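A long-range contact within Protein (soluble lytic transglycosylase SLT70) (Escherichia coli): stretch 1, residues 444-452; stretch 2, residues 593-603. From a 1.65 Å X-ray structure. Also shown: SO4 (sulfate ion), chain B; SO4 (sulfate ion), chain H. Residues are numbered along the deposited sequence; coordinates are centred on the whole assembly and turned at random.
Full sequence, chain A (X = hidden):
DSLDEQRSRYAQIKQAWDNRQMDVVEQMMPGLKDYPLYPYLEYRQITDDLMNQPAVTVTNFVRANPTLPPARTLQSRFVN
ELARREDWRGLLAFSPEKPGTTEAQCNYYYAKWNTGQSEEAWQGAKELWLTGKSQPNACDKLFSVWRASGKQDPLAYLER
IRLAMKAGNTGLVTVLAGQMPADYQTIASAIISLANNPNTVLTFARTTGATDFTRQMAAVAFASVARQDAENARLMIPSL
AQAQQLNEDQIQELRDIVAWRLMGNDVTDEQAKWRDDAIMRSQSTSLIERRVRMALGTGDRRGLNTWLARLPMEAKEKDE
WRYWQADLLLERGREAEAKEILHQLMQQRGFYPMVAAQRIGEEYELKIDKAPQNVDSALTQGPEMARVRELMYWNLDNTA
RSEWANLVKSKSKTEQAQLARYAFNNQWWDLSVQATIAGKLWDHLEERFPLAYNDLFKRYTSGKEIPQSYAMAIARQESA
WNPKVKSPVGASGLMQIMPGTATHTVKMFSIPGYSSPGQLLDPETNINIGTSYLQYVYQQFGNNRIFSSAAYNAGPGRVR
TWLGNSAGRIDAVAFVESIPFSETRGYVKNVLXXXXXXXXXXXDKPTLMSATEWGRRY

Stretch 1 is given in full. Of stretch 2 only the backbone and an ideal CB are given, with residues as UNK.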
# COMPACT_ATOMS: atom_id res chain seq x y z
N HIS A 444 15.94 14.22 -6.06
CA HIS A 444 16.18 14.15 -7.52
C HIS A 444 14.80 14.33 -8.18
O HIS A 444 14.27 13.43 -8.84
CB HIS A 444 16.78 12.80 -7.91
CG HIS A 444 18.24 12.68 -7.63
ND1 HIS A 444 18.76 12.72 -6.35
CD2 HIS A 444 19.30 12.54 -8.46
CE1 HIS A 444 20.08 12.60 -6.42
NE2 HIS A 444 20.42 12.49 -7.68
N LEU A 445 14.25 15.53 -8.02
CA LEU A 445 12.90 15.81 -8.51
C LEU A 445 12.59 15.57 -9.98
O LEU A 445 11.48 15.14 -10.31
CB LEU A 445 12.45 17.22 -8.08
CG LEU A 445 12.44 17.49 -6.58
CD1 LEU A 445 11.88 18.90 -6.31
CD2 LEU A 445 11.63 16.44 -5.83
N GLU A 446 13.55 15.84 -10.87
CA GLU A 446 13.29 15.67 -12.29
C GLU A 446 12.97 14.22 -12.64
O GLU A 446 12.07 13.95 -13.43
CB GLU A 446 14.46 16.19 -13.15
CG GLU A 446 14.03 16.37 -14.59
CD GLU A 446 15.06 17.03 -15.48
OE1 GLU A 446 16.26 16.99 -15.15
OE2 GLU A 446 14.64 17.58 -16.53
N GLU A 447 13.72 13.29 -12.05
CA GLU A 447 13.53 11.86 -12.30
C GLU A 447 12.31 11.31 -11.56
O GLU A 447 11.69 10.33 -12.00
CB GLU A 447 14.79 11.06 -11.92
CG GLU A 447 16.02 11.35 -12.80
CD GLU A 447 16.71 12.66 -12.47
OE1 GLU A 447 16.64 13.12 -11.31
OE2 GLU A 447 17.33 13.25 -13.38
N ARG A 448 11.97 11.94 -10.43
CA ARG A 448 10.80 11.52 -9.66
C ARG A 448 9.49 12.00 -10.30
O ARG A 448 8.43 11.40 -10.08
CB ARG A 448 10.84 12.11 -8.23
CG ARG A 448 11.98 11.59 -7.33
CD ARG A 448 11.85 12.15 -5.89
NE ARG A 448 10.62 11.67 -5.26
CZ ARG A 448 9.91 12.35 -4.37
NH1 ARG A 448 10.34 13.53 -3.91
NH2 ARG A 448 8.79 11.84 -3.89
N PHE A 449 9.55 13.10 -11.05
CA PHE A 449 8.34 13.67 -11.63
C PHE A 449 8.52 13.96 -13.11
O PHE A 449 8.44 15.11 -13.55
CB PHE A 449 7.96 14.93 -10.84
CG PHE A 449 7.70 14.65 -9.38
CD1 PHE A 449 6.52 14.01 -9.00
CD2 PHE A 449 8.69 14.89 -8.42
CE1 PHE A 449 6.33 13.61 -7.67
CE2 PHE A 449 8.51 14.49 -7.09
CZ PHE A 449 7.33 13.84 -6.71
N PRO A 450 8.70 12.90 -13.91
CA PRO A 450 8.89 13.07 -15.35
C PRO A 450 7.63 13.54 -16.07
O PRO A 450 6.52 13.24 -15.62
CB PRO A 450 9.28 11.66 -15.80
CG PRO A 450 8.49 10.78 -14.86
CD PRO A 450 8.71 11.47 -13.53
N LEU A 451 7.81 14.26 -17.18
CA LEU A 451 6.69 14.75 -17.98
C LEU A 451 6.17 13.63 -18.87
O LEU A 451 6.23 13.70 -20.11
CB LEU A 451 7.11 15.96 -18.82
CG LEU A 451 7.55 17.17 -18.00
CD1 LEU A 451 7.96 18.31 -18.94
CD2 LEU A 451 6.43 17.62 -17.07
N ALA A 452 5.62 12.61 -18.23
CA ALA A 452 5.12 11.42 -18.91
C ALA A 452 3.83 11.63 -19.71
O ALA A 452 2.91 12.33 -19.27
CB ALA A 452 4.92 10.33 -17.89
N UNK A 593 1.35 18.70 -3.70
CA UNK A 593 2.80 18.87 -3.81
C UNK A 593 3.27 18.50 -5.22
O UNK A 593 4.05 19.24 -5.84
CB UNK A 593 3.52 18.02 -2.77
N UNK A 594 2.70 17.43 -5.78
CA UNK A 594 3.09 16.96 -7.12
C UNK A 594 2.68 17.93 -8.23
O UNK A 594 3.40 18.11 -9.21
CB UNK A 594 2.47 15.59 -7.39
N UNK A 595 1.51 18.55 -8.06
CA UNK A 595 1.02 19.52 -9.05
C UNK A 595 2.03 20.69 -9.08
O UNK A 595 2.41 21.15 -10.16
CB UNK A 595 -0.39 20.00 -8.71
N UNK A 596 2.51 21.12 -7.92
CA UNK A 596 3.50 22.20 -7.87
C UNK A 596 4.79 21.77 -8.60
O UNK A 596 5.34 22.55 -9.38
CB UNK A 596 3.80 22.58 -6.42
N UNK A 597 5.24 20.53 -8.38
CA UNK A 597 6.44 20.04 -9.06
C UNK A 597 6.21 20.04 -10.57
O UNK A 597 7.07 20.48 -11.33
CB UNK A 597 6.81 18.64 -8.57
N UNK A 598 5.04 19.57 -11.01
CA UNK A 598 4.73 19.54 -12.43
C UNK A 598 4.68 20.93 -13.04
O UNK A 598 5.20 21.15 -14.14
CB UNK A 598 3.40 18.83 -12.66
N UNK A 599 4.10 21.88 -12.31
CA UNK A 599 4.04 23.25 -12.79
C UNK A 599 5.47 23.76 -12.96
O UNK A 599 5.79 24.36 -13.99
CB UNK A 599 3.24 24.14 -11.83
N UNK A 600 6.35 23.44 -12.01
CA UNK A 600 7.73 23.87 -12.09
C UNK A 600 8.41 23.34 -13.36
O UNK A 600 9.02 24.11 -14.11
CB UNK A 600 8.49 23.41 -10.85
N UNK A 601 8.29 22.04 -13.60
CA UNK A 601 8.91 21.43 -14.77
C UNK A 601 8.28 21.85 -16.09
O UNK A 601 8.87 21.68 -17.15
CB UNK A 601 8.85 19.91 -14.65
N UNK A 602 7.09 22.45 -16.03
CA UNK A 602 6.41 22.95 -17.21
C UNK A 602 6.70 24.44 -17.42
O UNK A 602 6.18 25.07 -18.34
CB UNK A 602 4.90 22.71 -17.09
N UNK A 603 7.51 25.01 -16.53
CA UNK A 603 7.88 26.42 -16.63
C UNK A 603 6.95 27.43 -15.97
O UNK A 603 7.04 28.63 -16.26
CB UNK A 603 8.00 26.78 -18.11
S SO4 B . 7.56 14.85 -1.61
O1 SO4 B . 6.42 15.77 -1.78
O2 SO4 B . 8.70 15.32 -2.42
O3 SO4 B . 7.93 14.84 -0.19
O4 SO4 B . 7.18 13.48 -2.02
S SO4 H . 7.00 8.52 -4.14
O1 SO4 H . 6.67 9.96 -4.01
O2 SO4 H . 6.51 7.79 -2.96
O3 SO4 H . 6.37 7.99 -5.36
O4 SO4 H . 8.46 8.38 -4.24

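Stretch 2 runs as a helix from 593 to 601 past the short helix 445-448 and the loop that follows it, and F449, whose CA-to-CB bond points toward this helix, dominates what stretch 1 offers.

Position 593 points its CB sideways, with nothing of stretch 1 within 5.5 Å, so stretch 1 sets little demand beyond tolerance of a helix. A sulfate lies nearby, which favours a small or polar side chain. The residue is A593, its CB 3.8 Å from O1 of the chain B sulfate.

At 594 the ideal CB lies 4.3 Å from F449 CE1, although the bond runs sideways. A long apolar or aromatic side chain could cover the ring, and one with a polar end could also reach the sulfates held by R448. Y594 does the first with its ring, CD1 approaching F449 CE1 to 3.3 Å; the two planes meet obliquely, at 49°. Its OH comes within 2.9 Å of O1 of the chain H sulfate, an atom that also accepts a hydrogen bond from R448 NH2.

Positions 595 and 596 are out of reach of stretch 1, which leaves their choice open; they hold D595, hydrogen-bonded elsewhere in the structure, and A596.

Position 597 points toward stretch 1, its CB 4.2 Å from F449 CG, with L445 beyond. Leucine, methionine or an aromatic would fit, and a polar tip would suit the chain B sulfate. Y597 combines these features: its CD2 packs over a face of the F449 ring, 3.3 Å from F449 CE2, while L445 CD2 lies over a face of the tyrosine ring. Its OH is 2.9 Å from O2 of the chain B sulfate, and R448 NH1 donates to the same oxygen at 2.8 Å, so both stretches converge on one anion.

At 598 the CB points sideways, 5.5 Å from L451 CD2; a medium-sized apolar side chain could touch L451, but a long one is needed to reach the carbonyl of P450, which offers an acceptor. A large side chain ending in a donor is therefore suited. Y598 extends its ring along F449 and L451, CD1 lying 3.7 Å from L451 CD2, and its OH donates a 2.7 Å hydrogen bond to P450 O.

Position 599 points away and could carry a long polar group; it is R599. Position 600 points sideways without a near neighbour in stretch 1, and Y600 makes no contact there.

Position 601 points toward stretch 1, with CB 4.1 Å from L451 CD2 and 4.9 Å from F449 O. The space ahead, bordered by L445, E446 and L451, suits a large apolar side chain. F601 fills it: CZ reaches L445 CB at 3.9 Å, and its CB remains 4.2 Å from L451 CD2.

At 602 the CB points sideways, 5.3 Å from L451 CD2, and a flexible apolar chain would serve. M602 places CG 4.1 Å from L451 CD2.

Position 603 has positive phi (88°), and a CB would jam against the preceding carbonyl oxygen. Glycine is called for, and G603 ends the helix in a Schellman motif.

Stretch 2 (593-603) AYDAYYRYFMG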
# COMPACT_ATOMS: atom_id res chain seq x y z
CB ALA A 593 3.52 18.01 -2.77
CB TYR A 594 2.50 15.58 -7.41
CG TYR A 594 2.98 14.45 -6.52
CD1 TYR A 594 3.97 14.63 -5.54
CD2 TYR A 594 2.41 13.18 -6.66
CE1 TYR A 594 4.37 13.56 -4.71
CE2 TYR A 594 2.80 12.12 -5.84
CZ TYR A 594 3.78 12.32 -4.87
OH TYR A 594 4.11 11.29 -4.04
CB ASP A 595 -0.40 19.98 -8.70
CG ASP A 595 -1.10 20.66 -9.86
OD1 ASP A 595 -0.45 20.82 -10.91
OD2 ASP A 595 -2.29 21.02 -9.75
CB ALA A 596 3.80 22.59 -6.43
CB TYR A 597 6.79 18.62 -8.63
CG TYR A 597 7.15 18.47 -7.17
CD1 TYR A 597 7.77 19.50 -6.47
CD2 TYR A 597 6.86 17.28 -6.49
CE1 TYR A 597 8.10 19.35 -5.12
CE2 TYR A 597 7.17 17.12 -5.15
CZ TYR A 597 7.79 18.17 -4.47
OH TYR A 597 8.07 18.03 -3.14
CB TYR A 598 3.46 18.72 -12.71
CG TYR A 598 3.80 17.26 -12.89
CD1 TYR A 598 4.53 16.84 -14.00
CD2 TYR A 598 3.52 16.32 -11.90
CE1 TYR A 598 5.00 15.52 -14.12
CE2 TYR A 598 3.99 14.98 -12.01
CZ TYR A 598 4.73 14.60 -13.11
OH TYR A 598 5.27 13.33 -13.18
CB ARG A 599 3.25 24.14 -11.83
CG ARG A 599 1.73 23.96 -12.00
CD ARG A 599 0.93 24.74 -10.98
NE ARG A 599 1.27 26.16 -11.00
CZ ARG A 599 0.82 27.04 -11.90
NH1 ARG A 599 -0.02 26.67 -12.86
NH2 ARG A 599 1.21 28.31 -11.82
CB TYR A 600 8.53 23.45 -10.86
CG TYR A 600 10.00 23.81 -10.98
CD1 TYR A 600 10.44 25.09 -10.67
CD2 TYR A 600 10.93 22.88 -11.46
CE1 TYR A 600 11.78 25.44 -10.85
CE2 TYR A 600 12.26 23.22 -11.64
CZ TYR A 600 12.68 24.50 -11.34
OH TYR A 600 14.00 24.84 -11.51
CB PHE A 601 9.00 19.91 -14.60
CG PHE A 601 10.00 19.49 -13.57
CD1 PHE A 601 11.35 19.82 -13.72
CD2 PHE A 601 9.60 18.81 -12.42
CE1 PHE A 601 12.29 19.48 -12.73
CE2 PHE A 601 10.53 18.47 -11.43
CZ PHE A 601 11.88 18.80 -11.59
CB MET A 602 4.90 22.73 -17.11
CG MET A 602 4.50 21.27 -17.17
SD MET A 602 2.73 21.09 -16.95
CE MET A 602 2.63 19.36 -16.66
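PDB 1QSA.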